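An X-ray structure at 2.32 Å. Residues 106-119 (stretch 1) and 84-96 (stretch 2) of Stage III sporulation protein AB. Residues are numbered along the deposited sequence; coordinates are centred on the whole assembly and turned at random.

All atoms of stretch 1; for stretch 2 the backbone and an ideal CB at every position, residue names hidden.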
# COMPACT_ATOMS: atom_id res chain seq x y z
N LYS A 106 5.78 14.27 -0.53
CA LYS A 106 5.10 14.55 -1.76
C LYS A 106 5.02 13.32 -2.64
O LYS A 106 4.00 13.12 -3.30
CB LYS A 106 5.71 15.78 -2.49
CG LYS A 106 5.67 17.04 -1.65
CD LYS A 106 4.22 17.43 -1.28
CE LYS A 106 4.18 18.67 -0.40
NZ LYS A 106 2.77 19.00 -0.06
N HIS A 107 6.04 12.47 -2.61
CA HIS A 107 5.96 11.22 -3.40
C HIS A 107 4.97 10.21 -2.78
O HIS A 107 4.30 9.48 -3.52
CB HIS A 107 7.35 10.62 -3.67
CG HIS A 107 8.10 11.31 -4.77
ND1 HIS A 107 8.00 10.91 -6.09
CD2 HIS A 107 8.81 12.45 -4.79
CE1 HIS A 107 8.66 11.75 -6.87
NE2 HIS A 107 9.17 12.69 -6.11
N ILE A 108 4.80 10.24 -1.46
CA ILE A 108 3.75 9.42 -0.83
C ILE A 108 2.40 9.93 -1.22
O ILE A 108 1.52 9.13 -1.61
CB ILE A 108 3.83 9.37 0.69
CG1 ILE A 108 5.14 8.68 1.09
CG2 ILE A 108 2.62 8.61 1.23
CD1 ILE A 108 5.45 8.61 2.58
N LYS A 109 2.23 11.25 -1.20
CA LYS A 109 0.95 11.83 -1.66
C LYS A 109 0.65 11.44 -3.10
O LYS A 109 -0.50 11.14 -3.44
CB LYS A 109 1.00 13.34 -1.49
CG LYS A 109 -0.32 14.02 -1.78
CD LYS A 109 -0.18 15.50 -1.70
CE LYS A 109 -1.52 16.26 -1.84
NZ LYS A 109 -1.35 17.74 -1.74
N LEU A 110 1.67 11.43 -3.96
CA LEU A 110 1.49 11.02 -5.39
C LEU A 110 1.00 9.60 -5.55
O LEU A 110 0.09 9.35 -6.33
CB LEU A 110 2.81 11.14 -6.16
CG LEU A 110 2.85 10.74 -7.64
CD1 LEU A 110 1.82 11.47 -8.46
CD2 LEU A 110 4.23 11.01 -8.23
N ALA A 111 1.60 8.67 -4.77
CA ALA A 111 1.10 7.33 -4.69
C ALA A 111 -0.37 7.27 -4.32
O ALA A 111 -1.16 6.61 -4.99
CB ALA A 111 1.91 6.53 -3.70
N LEU A 112 -0.74 7.97 -3.27
CA LEU A 112 -2.14 8.03 -2.83
C LEU A 112 -3.08 8.58 -3.85
O LEU A 112 -4.17 8.04 -4.07
CB LEU A 112 -2.31 8.90 -1.57
CG LEU A 112 -1.63 8.35 -0.30
CD1 LEU A 112 -1.81 9.31 0.88
CD2 LEU A 112 -2.18 7.00 0.09
N THR A 113 -2.68 9.64 -4.51
CA THR A 113 -3.52 10.21 -5.58
C THR A 113 -3.61 9.30 -6.76
O THR A 113 -4.65 9.23 -7.41
CB THR A 113 -2.97 11.55 -6.05
OG1 THR A 113 -2.82 12.39 -4.92
CG2 THR A 113 -3.93 12.24 -6.97
N HIS A 114 -2.52 8.62 -7.07
CA HIS A 114 -2.55 7.67 -8.16
C HIS A 114 -3.54 6.57 -7.93
O HIS A 114 -4.35 6.24 -8.82
CB HIS A 114 -1.20 7.07 -8.43
CG HIS A 114 -1.03 6.69 -9.87
ND1 HIS A 114 0.09 7.05 -10.58
CD2 HIS A 114 -1.89 6.12 -10.77
CE1 HIS A 114 -0.04 6.63 -11.83
NE2 HIS A 114 -1.22 6.06 -11.96
N LEU A 115 -3.55 6.07 -6.71
CA LEU A 115 -4.58 5.08 -6.31
C LEU A 115 -6.01 5.65 -6.39
O LEU A 115 -6.94 4.96 -6.80
CB LEU A 115 -4.31 4.57 -4.87
CG LEU A 115 -3.08 3.66 -4.71
CD1 LEU A 115 -2.84 3.34 -3.28
CD2 LEU A 115 -3.23 2.37 -5.52
N GLU A 116 -6.19 6.91 -6.03
CA GLU A 116 -7.50 7.57 -6.18
C GLU A 116 -7.97 7.56 -7.62
O GLU A 116 -9.15 7.29 -7.94
CB GLU A 116 -7.36 9.01 -5.67
CG GLU A 116 -7.93 9.18 -4.32
CD GLU A 116 -7.76 10.62 -3.88
OE1 GLU A 116 -6.72 10.98 -3.25
OE2 GLU A 116 -8.69 11.37 -4.16
N ALA A 117 -7.02 7.81 -8.50
CA ALA A 117 -7.29 7.84 -9.91
C ALA A 117 -7.61 6.43 -10.40
O ALA A 117 -8.58 6.24 -11.13
CB ALA A 117 -6.12 8.47 -10.67
N SER A 118 -6.80 5.45 -9.99
CA SER A 118 -7.07 4.04 -10.41
C SER A 118 -8.38 3.49 -9.83
O SER A 118 -9.14 2.83 -10.55
CB SER A 118 -5.96 3.14 -10.02
OG SER A 118 -4.77 3.55 -10.60
N GLU A 119 -8.71 3.87 -8.60
CA GLU A 119 -10.01 3.58 -8.09
C GLU A 119 -11.12 4.10 -8.97
O GLU A 119 -12.11 3.40 -9.19
CB GLU A 119 -10.18 4.12 -6.66
CG GLU A 119 -11.42 3.56 -5.95
CD GLU A 119 -11.52 4.09 -4.52
OE1 GLU A 119 -12.60 4.24 -3.92
OE2 GLU A 119 -10.50 4.41 -3.95
N UNK A 84 -0.83 -1.73 -13.35
CA UNK A 84 -0.78 -0.30 -13.00
C UNK A 84 -0.78 -0.11 -11.48
O UNK A 84 0.07 0.61 -10.99
CB UNK A 84 -1.96 0.44 -13.62
N UNK A 85 -1.61 -0.85 -10.74
CA UNK A 85 -1.53 -0.80 -9.26
C UNK A 85 -0.20 -1.31 -8.70
O UNK A 85 0.32 -0.76 -7.71
CB UNK A 85 -2.67 -1.62 -8.65
N UNK A 86 0.32 -2.40 -9.27
CA UNK A 86 1.62 -2.97 -8.85
C UNK A 86 2.68 -1.89 -8.94
O UNK A 86 3.47 -1.71 -8.00
CB UNK A 86 2.01 -4.17 -9.71
N UNK A 87 2.70 -1.18 -10.06
CA UNK A 87 3.72 -0.17 -10.29
C UNK A 87 3.57 0.98 -9.29
O UNK A 87 4.54 1.47 -8.76
CB UNK A 87 3.64 0.35 -11.73
N UNK A 88 2.34 1.38 -9.03
CA UNK A 88 2.12 2.38 -8.04
C UNK A 88 2.60 1.91 -6.68
O UNK A 88 3.30 2.66 -5.98
CB UNK A 88 0.64 2.76 -7.99
N UNK A 89 2.26 0.68 -6.29
CA UNK A 89 2.71 0.16 -5.01
C UNK A 89 4.23 -0.01 -4.91
O UNK A 89 4.82 0.24 -3.87
CB UNK A 89 2.03 -1.19 -4.75
N UNK A 90 4.86 -0.36 -6.01
CA UNK A 90 6.32 -0.41 -6.10
C UNK A 90 6.91 0.97 -5.93
O UNK A 90 7.86 1.12 -5.19
CB UNK A 90 6.76 -1.01 -7.44
N UNK A 91 6.36 1.97 -6.62
CA UNK A 91 6.81 3.38 -6.44
C UNK A 91 6.63 3.86 -5.00
O UNK A 91 7.48 4.58 -4.48
CB UNK A 91 6.04 4.31 -7.38
N UNK A 92 5.59 3.40 -4.32
CA UNK A 92 5.46 3.69 -2.90
C UNK A 92 6.65 3.11 -2.09
O UNK A 92 7.20 3.78 -1.23
CB UNK A 92 4.14 3.13 -2.38
N UNK A 93 7.05 1.86 -2.35
CA UNK A 93 8.25 1.32 -1.72
C UNK A 93 9.50 2.17 -1.95
O UNK A 93 10.21 2.48 -1.02
CB UNK A 93 8.50 -0.10 -2.24
N UNK A 94 9.75 2.54 -3.20
CA UNK A 94 10.90 3.34 -3.62
C UNK A 94 10.88 4.65 -2.84
O UNK A 94 11.89 5.06 -2.25
CB UNK A 94 10.88 3.60 -5.13
N UNK A 95 9.69 5.19 -2.63
CA UNK A 95 9.50 6.35 -1.81
C UNK A 95 9.96 6.26 -0.37
O UNK A 95 10.25 7.27 0.29
CB UNK A 95 8.01 6.71 -1.82
N UNK A 96 9.92 5.08 0.21
CA UNK A 96 10.33 4.93 1.63
C UNK A 96 11.80 5.20 1.82
O UNK A 96 12.27 5.34 2.96
CB UNK A 96 10.01 3.52 2.14

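The two helices run nearly antiparallel, at 168°, with axes 9.3 Å apart at closest approach, so stretch 2 climbs from the Ser118 end of stretch 1 to the His107 end. All of 84 to 94 has helical backbone angles, and the side facing stretch 1 recurs every three or four residues.

Position 84 points toward stretch 1, but its ideal CB is still 5.2 Å from Ser118 OG. The gap sets little constraint, and a small polar or a longer flexible side chain would suit. It is Ser84.

At 85 the CB points sideways, 5.1 Å from Leu115 CD2, with Ser118 further along. An aliphatic side chain could lie against the leucine, and a longer polar one could reach the serine. The residue is Glu85; its end turns nearer to stretch 1, bringing OE1 to 3.7 Å from Ser118 CB, a contact without a hydrogen bond. Its OE1 accepts a hydrogen bond from Ser84 OG at 3.0 Å.

Positions 86 and 87 are out of reach of stretch 1, which therefore does not discriminate among side chains there; they are Tyr86 and Glu87.

Position 88 has its CB pointing toward stretch 1, 4.6 Å from Leu115 CD2, 4.7 Å from His114 CG and 5.2 Å from Ala111 O. A compact apolar residue such as valine, isoleucine or leucine would suit this site. Val88 (chi1 t) has the largest covered area of either stretch. Its CG2 lies over one face of the His114 ring, 3.6 Å from the ring centroid in a CH-pi contact, while CG1 packs 4.0 Å from Leu115 CG and 4.4 Å from Ala111 CB.

The CB of 89 points sideways with no stretch 1 atom within 5.5 Å, so many side chains are possible; Leu89 brings its end nearer without close contact. Position 90, out of reach, is Lys90.

Position 91 points toward stretch 1 but has room before it, with the His114 ring within range of a longer side chain. Polar or flexible residues would fit. Gln91 extends (chi2 t) to place OE1 4.0 Å from His114 ND1, too far to count as a hydrogen bond.

At 92 the small Ala111 leaves space: its CB is 4.3 Å from the ideal CB, and Ile108 lies beyond. A large apolar or aromatic side chain is favoured. Phe92 sets its CB 4.2 Å from Ala111 CB, and Ile108 CG2 meets the ring edge 4.0 Å from CE1.

Positions 93 and 94 are out of reach. At 93 an ideal CB would be crowded by Lys90 O at 3.3 Å, which is compatible with Gly93; 94 is Glu94.

Position 95 points toward stretch 1, its CB 4.4 Å from His107 CB and 4.5 Å from Ile108 CG1, so a small or beta-branched residue suits. Thr95 presses CG2 to 3.2 Å from Ile108 CG1, a tight contact, while OG1 donates to Gln91 O at 2.9 Å.

Position 96 points away and is loosely constrained; it is Leu96.

Stretch 2, residues 84-96: SEYEVLKQFGETL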
# COMPACT_ATOMS: atom_id res chain seq x y z
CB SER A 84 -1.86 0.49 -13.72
OG SER A 84 -3.11 -0.12 -13.41
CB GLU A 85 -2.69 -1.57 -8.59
CG GLU A 85 -4.04 -0.90 -8.67
CD GLU A 85 -4.77 -1.14 -9.98
OE1 GLU A 85 -4.68 -0.28 -10.85
OE2 GLU A 85 -5.37 -2.20 -10.16
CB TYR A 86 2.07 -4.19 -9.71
CG TYR A 86 3.46 -4.70 -9.32
CD1 TYR A 86 3.65 -5.52 -8.20
CD2 TYR A 86 4.60 -4.35 -10.07
CE1 TYR A 86 4.90 -5.98 -7.85
CE2 TYR A 86 5.87 -4.80 -9.71
CZ TYR A 86 6.02 -5.59 -8.58
OH TYR A 86 7.26 -6.04 -8.20
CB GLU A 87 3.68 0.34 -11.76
CG GLU A 87 4.21 -0.68 -12.80
CD GLU A 87 5.66 -1.13 -12.57
OE1 GLU A 87 6.52 -0.26 -12.16
OE2 GLU A 87 5.93 -2.36 -12.77
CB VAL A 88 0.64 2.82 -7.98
CG1 VAL A 88 0.39 3.73 -6.78
CG2 VAL A 88 0.26 3.54 -9.28
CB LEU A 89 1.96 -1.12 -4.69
CG LEU A 89 0.46 -0.88 -4.44
CD1 LEU A 89 -0.32 -2.14 -4.42
CD2 LEU A 89 0.20 -0.11 -3.13
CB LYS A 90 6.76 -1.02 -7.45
CG LYS A 90 8.25 -1.31 -7.55
CD LYS A 90 8.63 -1.95 -8.90
CE LYS A 90 10.10 -2.42 -8.93
NZ LYS A 90 10.36 -3.53 -9.91
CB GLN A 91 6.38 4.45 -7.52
CG GLN A 91 5.04 4.42 -8.24
CD GLN A 91 4.59 5.83 -8.77
OE1 GLN A 91 3.44 6.22 -8.60
NE2 GLN A 91 5.50 6.58 -9.38
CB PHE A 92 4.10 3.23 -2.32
CG PHE A 92 3.99 3.38 -0.83
CD1 PHE A 92 3.75 4.58 -0.28
CD2 PHE A 92 4.15 2.30 0.01
CE1 PHE A 92 3.62 4.72 1.12
CE2 PHE A 92 4.08 2.44 1.37
CZ PHE A 92 3.81 3.66 1.94
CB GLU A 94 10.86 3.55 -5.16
CG GLU A 94 10.64 2.24 -5.99
CD GLU A 94 11.79 1.64 -6.82
OE1 GLU A 94 11.45 0.97 -7.86
OE2 GLU A 94 13.00 1.75 -6.43
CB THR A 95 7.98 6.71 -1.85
OG1 THR A 95 7.63 7.18 -3.15
CG2 THR A 95 7.55 7.73 -0.82
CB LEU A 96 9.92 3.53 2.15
CG LEU A 96 8.41 3.27 2.04
CD1 LEU A 96 8.03 1.85 2.31
CD2 LEU A 96 7.64 4.18 2.94
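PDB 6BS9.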